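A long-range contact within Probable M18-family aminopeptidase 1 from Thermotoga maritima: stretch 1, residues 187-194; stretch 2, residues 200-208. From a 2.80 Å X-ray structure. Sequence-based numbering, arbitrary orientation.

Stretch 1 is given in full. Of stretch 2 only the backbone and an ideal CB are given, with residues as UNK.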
ATOM      1  N   ILE A 187      -8.620  -3.348  39.624  1.00 16.76           N
ATOM      2  CA  ILE A 187      -9.499  -2.427  40.324  1.00 16.76           C
ATOM      3  C   ILE A 187      -9.256  -2.538  41.832  1.00 16.76           C
ATOM      4  O   ILE A 187      -9.412  -3.605  42.421  1.00 16.76           O
ATOM      5  CB  ILE A 187     -10.971  -2.736  40.001  1.00 16.80           C
ATOM      6  CG1 ILE A 187     -11.192  -2.622  38.489  1.00 15.75           C
ATOM      7  CG2 ILE A 187     -11.880  -1.777  40.744  1.00 17.08           C
ATOM      8  CD1 ILE A 187     -12.613  -2.868  38.042  1.00 16.20           C
ATOM      9  N   ALA A 188      -8.851  -1.436  42.450  1.00  7.93           N
ATOM     10  CA  ALA A 188      -8.593  -1.432  43.881  1.00  7.93           C
ATOM     11  C   ALA A 188      -9.883  -1.227  44.663  1.00  7.96           C
ATOM     12  O   ALA A 188     -10.053  -1.774  45.750  1.00  7.98           O
ATOM     13  CB  ALA A 188      -7.597  -0.341  44.223  1.00  8.63           C
ATOM     14  N   GLY A 189     -10.792  -0.432  44.107  1.00  7.02           N
ATOM     15  CA  GLY A 189     -12.047  -0.178  44.781  1.00  7.02           C
ATOM     16  C   GLY A 189     -12.923   0.791  44.024  1.00  7.02           C
ATOM     17  O   GLY A 189     -12.491   1.381  43.035  1.00  7.02           O
ATOM     18  N   THR A 190     -14.157   0.959  44.493  1.00 15.96           N
ATOM     19  CA  THR A 190     -15.099   1.864  43.849  1.00 16.19           C
ATOM     20  C   THR A 190     -15.925   2.679  44.835  1.00 16.80           C
ATOM     21  O   THR A 190     -16.569   3.649  44.440  1.00 17.19           O
ATOM     22  CB  THR A 190     -16.078   1.108  42.941  1.00 15.51           C
ATOM     23  OG1 THR A 190     -16.865   0.214  43.735  1.00 15.94           O
ATOM     24  CG2 THR A 190     -15.329   0.322  41.880  1.00 15.35           C
ATOM     25  N   ILE A 191     -15.928   2.296  46.109  1.00 13.75           N
ATOM     26  CA  ILE A 191     -16.701   3.055  47.090  1.00 13.75           C
ATOM     27  C   ILE A 191     -15.888   4.242  47.613  1.00 13.75           C
ATOM     28  O   ILE A 191     -14.742   4.088  48.020  1.00 14.53           O
ATOM     29  CB  ILE A 191     -17.213   2.135  48.266  1.00 18.66           C
ATOM     30  CG1 ILE A 191     -17.645   2.985  49.466  1.00 20.59           C
ATOM     31  CG2 ILE A 191     -16.174   1.120  48.652  1.00 15.94           C
ATOM     32  CD1 ILE A 191     -16.506   3.486  50.337  1.00 24.31           C
ATOM     33  N   PRO A 192     -16.478   5.452  47.583  1.00 16.97           N
ATOM     34  CA  PRO A 192     -15.863   6.707  48.035  1.00 17.46           C
ATOM     35  C   PRO A 192     -15.972   6.960  49.536  1.00 18.70           C
ATOM     36  O   PRO A 192     -16.934   6.545  50.188  1.00 18.97           O
ATOM     37  CB  PRO A 192     -16.615   7.754  47.235  1.00  7.41           C
ATOM     38  CG  PRO A 192     -18.000   7.191  47.231  1.00  7.41           C
ATOM     39  CD  PRO A 192     -17.777   5.721  46.937  1.00  7.41           C
ATOM     40  N   LEU A 193     -14.977   7.659  50.074  1.00 24.80           N
ATOM     41  CA  LEU A 193     -14.940   7.982  51.494  1.00 26.15           C
ATOM     42  C   LEU A 193     -15.762   9.233  51.748  1.00 27.97           C
ATOM     43  O   LEU A 193     -15.323  10.337  51.429  1.00 28.16           O
ATOM     44  CB  LEU A 193     -13.501   8.246  51.936  1.00 16.02           C
ATOM     45  CG  LEU A 193     -13.082   7.813  53.346  1.00 15.99           C
ATOM     46  CD1 LEU A 193     -11.879   8.638  53.778  1.00 15.99           C
ATOM     47  CD2 LEU A 193     -14.219   8.006  54.328  1.00 15.99           C
ATOM     48  N   SER A 194     -16.950   9.073  52.313  1.00 39.08           N
ATOM     49  CA  SER A 194     -17.782  10.232  52.599  1.00 42.20           C
ATOM     50  C   SER A 194     -16.909  11.262  53.309  1.00 44.06           C
ATOM     51  O   SER A 194     -16.201  10.935  54.262  1.00 44.57           O
ATOM     52  CB  SER A 194     -18.957   9.844  53.498  1.00 40.25           C
ATOM     53  OG  SER A 194     -19.799  10.960  53.731  1.00 41.21           O
ATOM     54  N   UNK A 200     -11.660  10.576  46.632  1.00 30.46           N
ATOM     55  CA  UNK A 200     -12.301   9.890  47.747  1.00 28.90           C
ATOM     56  C   UNK A 200     -12.218   8.362  47.704  1.00 28.10           C
ATOM     57  O   UNK A 200     -12.245   7.711  48.747  1.00 28.52           O
ATOM     58  CB  UNK A 200     -13.773  10.304  47.802  1.00 28.90           C
ATOM     59  N   UNK A 201     -12.124   7.782  46.513  1.00 17.38           N
ATOM     60  CA  UNK A 201     -12.061   6.335  46.422  1.00 16.23           C
ATOM     61  C   UNK A 201     -10.670   5.820  46.766  1.00 16.19           C
ATOM     62  O   UNK A 201     -10.526   4.857  47.526  1.00 16.52           O
ATOM     63  CB  UNK A 201     -12.463   5.874  45.019  1.00 16.23           C
ATOM     64  N   UNK A 202      -9.643   6.454  46.205  1.00 21.51           N
ATOM     65  CA  UNK A 202      -8.273   6.032  46.481  1.00 20.47           C
ATOM     66  C   UNK A 202      -8.107   6.078  47.994  1.00 20.52           C
ATOM     67  O   UNK A 202      -7.719   5.085  48.625  1.00 19.55           O
ATOM     68  CB  UNK A 202      -7.245   6.914  45.770  1.00 20.47           C
ATOM     69  N   UNK A 203      -8.427   7.242  48.557  1.00 33.65           N
ATOM     70  CA  UNK A 203      -8.351   7.487  49.992  1.00 33.64           C
ATOM     71  C   UNK A 203      -9.020   6.362  50.779  1.00 33.80           C
ATOM     72  O   UNK A 203      -8.496   5.903  51.797  1.00 34.43           O
ATOM     73  CB  UNK A 203      -9.000   8.829  50.336  1.00 33.64           C
ATOM     74  N   UNK A 204     -10.181   5.922  50.305  1.00 17.96           N
ATOM     75  CA  UNK A 204     -10.896   4.854  50.982  1.00 17.20           C
ATOM     76  C   UNK A 204     -10.039   3.593  50.977  1.00 17.08           C
ATOM     77  O   UNK A 204      -9.857   2.950  52.012  1.00 16.51           O
ATOM     78  CB  UNK A 204     -12.250   4.596  50.318  1.00 17.20           C
ATOM     79  N   UNK A 205      -9.516   3.238  49.806  1.00 19.33           N
ATOM     80  CA  UNK A 205      -8.663   2.065  49.686  1.00 18.81           C
ATOM     81  C   UNK A 205      -7.476   2.208  50.640  1.00 18.74           C
ATOM     82  O   UNK A 205      -7.141   1.275  51.376  1.00 18.74           O
ATOM     83  CB  UNK A 205      -8.186   1.882  48.244  1.00 18.81           C
ATOM     84  N   UNK A 206      -6.850   3.384  50.631  1.00 21.95           N
ATOM     85  CA  UNK A 206      -5.705   3.641  51.499  1.00 21.91           C
ATOM     86  C   UNK A 206      -6.053   3.463  52.964  1.00 23.09           C
ATOM     87  O   UNK A 206      -5.226   3.006  53.751  1.00 23.87           O
ATOM     88  CB  UNK A 206      -5.169   5.055  51.264  1.00 21.91           C
ATOM     89  N   UNK A 207      -7.278   3.834  53.323  1.00 25.36           N
ATOM     90  CA  UNK A 207      -7.749   3.708  54.694  1.00 25.94           C
ATOM     91  C   UNK A 207      -7.925   2.234  55.036  1.00 26.71           C
ATOM     92  O   UNK A 207      -7.511   1.778  56.102  1.00 28.15           O
ATOM     93  CB  UNK A 207      -9.060   4.472  54.894  1.00 25.94           C
ATOM     94  N   UNK A 208      -8.536   1.487  54.127  1.00 21.67           N
ATOM     95  CA  UNK A 208      -8.729   0.066  54.342  1.00 22.17           C
ATOM     96  C   UNK A 208      -7.347  -0.549  54.542  1.00 22.93           C
ATOM     97  O   UNK A 208      -7.123  -1.300  55.489  1.00 23.09           O
ATOM     98  CB  UNK A 208      -9.476  -0.585  53.176  1.00 22.17           C
TER

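Stretch 2 is a helix throughout, its phi/psi pairs all in the helical well, and it crosses strand 187-189 at 82° with an axis-to-axis approach of 8.0 Å. Residues 190-193 of the loop then run along the helix, with Pro192 CA and the CA of 201 4.1 Å apart.

Position 200 points its CA-to-CB bond toward stretch 1, and there is little depth: the ideal CB already lies 3.7 Å from Leu193 N and 3.9 Å from Pro192 CB. A small side chain fits this spacing most simply. The residue is Ala200, whose CB meets Pro192 CB at 3.9 Å. Its backbone does more, since Leu193 N donates a hydrogen bond to Ala200 O (3.0 Å, 149°). Ala200 O also accepts from the backbone N of position 204 at 3.1 Å, so one carbonyl serves both the helix and the loop.

Position 201 points sideways, with Ile191 O 4.2 Å and Pro192 CA 4.6 Å from the ideal CB. This leaves room for a medium apolar side chain, such as valine, isoleucine or leucine, to spread along the loop. Val201 (chi1 t) does so: CG1 comes 3.5 Å from Gly189 O, while CG2 lies 4.0 Å from Pro192 CB and 3.8 Å from Thr190 O.

Position 202 points away, with nothing of stretch 1 within 5.5 Å of the ideal CB, so this contact sets no preference. Lys202 is extended there, and its NZ is hydrogen-bonded elsewhere in the structure.

Position 203 points toward stretch 1, its ideal CB 4.5 Å from Leu193 CD1; a small or medium side chain with some apolar surface would suit. Thr203 (chi1 m) places CG2 3.5 Å from Leu193 CD1.

Position 204 points toward the loop, its ideal CB 3.4 Å from Ile191 O and 4.1 Å from Leu193 N. Ile191 O, an acceptor, favours a donor, so asparagine, glutamine or serine are plausible, though a modest apolar group could also pack. Asn204 (chi1 t) reaches the carbonyl through water: water 1 donates to Ile191 O (2.7 Å) and accepts from Asn204 ND2 (2.6 Å). The direct approach of Asn204 ND2 to Ile191 O, 3.3 Å, has too poor an angle for a hydrogen bond. The amide also packs against carbon, with Asn204 ND2 3.3 Å from Ile191 CD1 and Asn204 OD1 4.0 Å from Leu193 CG.

Position 205 points toward the strand, where Ala188 CB is 4.6 Å from the ideal CB and Gly189 presents bare backbone. A branched or medium apolar residue can use that space. Val205 (chi1 t) brings CG2 to 4.0 Å from Ala188 CB and 4.1 Å from Gly189 N; an ideal CB on Gly189 would lie 3.0 Å from Val205 CG2, a clash.

Position 206 is beyond reach, so stretch 1 sets no preference; Leu206 makes no contact. Position 207 points toward Leu193, whose CD1 is 5.2 Å from the ideal CB, so a long, flexible chain is acceptable; Lys207 lays CD 4.3 Å from Leu193 CD1. Position 208 points toward stretch 1, but nothing lies within 5.5 Å of its ideal CB, so many side chains would do; Ile208 CD1 stays 5.8 Å from Ile191 CG2.

Stretch 2 (200-208) AVKTNVLKI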
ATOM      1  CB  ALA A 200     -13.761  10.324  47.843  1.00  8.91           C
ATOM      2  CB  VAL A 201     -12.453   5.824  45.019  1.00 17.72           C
ATOM      3  CG1 VAL A 201     -12.395   4.306  44.996  1.00 15.95           C
ATOM      4  CG2 VAL A 201     -13.861   6.290  44.652  1.00 16.40           C
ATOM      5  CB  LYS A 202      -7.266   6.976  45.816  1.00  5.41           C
ATOM      6  CG  LYS A 202      -5.824   6.553  46.005  1.00  5.28           C
ATOM      7  CD  LYS A 202      -4.871   7.584  45.451  1.00  5.28           C
ATOM      8  CE  LYS A 202      -3.427   7.181  45.702  1.00  5.28           C
ATOM      9  NZ  LYS A 202      -2.435   8.063  45.012  1.00  5.45           N
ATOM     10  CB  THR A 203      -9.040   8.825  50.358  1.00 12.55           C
ATOM     11  OG1 THR A 203      -8.365   9.903  49.702  1.00 12.72           O
ATOM     12  CG2 THR A 203      -9.016   9.053  51.863  1.00 11.83           C
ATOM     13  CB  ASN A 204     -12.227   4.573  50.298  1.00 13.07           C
ATOM     14  CG  ASN A 204     -13.101   3.655  51.116  1.00 14.75           C
ATOM     15  OD1 ASN A 204     -13.516   4.004  52.219  1.00 17.81           O
ATOM     16  ND2 ASN A 204     -13.376   2.466  50.591  1.00 15.31           N
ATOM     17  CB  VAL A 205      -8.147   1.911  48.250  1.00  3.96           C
ATOM     18  CG1 VAL A 205      -7.012   0.892  48.190  1.00  3.96           C
ATOM     19  CG2 VAL A 205      -9.283   1.486  47.363  1.00  3.96           C
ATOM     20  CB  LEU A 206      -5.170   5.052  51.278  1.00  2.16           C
ATOM     21  CG  LEU A 206      -4.216   5.211  50.099  1.00  2.16           C
ATOM     22  CD1 LEU A 206      -3.811   6.661  49.983  1.00  2.16           C
ATOM     23  CD2 LEU A 206      -2.993   4.321  50.297  1.00  2.16           C
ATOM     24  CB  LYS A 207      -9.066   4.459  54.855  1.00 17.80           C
ATOM     25  CG  LYS A 207      -9.694   4.347  56.225  1.00 19.47           C
ATOM     26  CD  LYS A 207     -10.510   5.591  56.524  1.00 24.41           C
ATOM     27  CE  LYS A 207     -11.594   5.304  57.527  1.00 26.33           C
ATOM     28  NZ  LYS A 207     -12.552   4.326  56.958  1.00 29.46           N
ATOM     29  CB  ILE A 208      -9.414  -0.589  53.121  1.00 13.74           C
ATOM     30  CG1 ILE A 208     -10.839  -0.058  52.995  1.00 13.74           C
ATOM     31  CG2 ILE A 208      -9.410  -2.111  53.248  1.00 13.74           C
ATOM     32  CD1 ILE A 208     -11.558  -0.548  51.764  1.00 13.74           C
TER
HETATM   33  O   HOH W   1     -12.839   2.158  48.078  1.00 16.92           O
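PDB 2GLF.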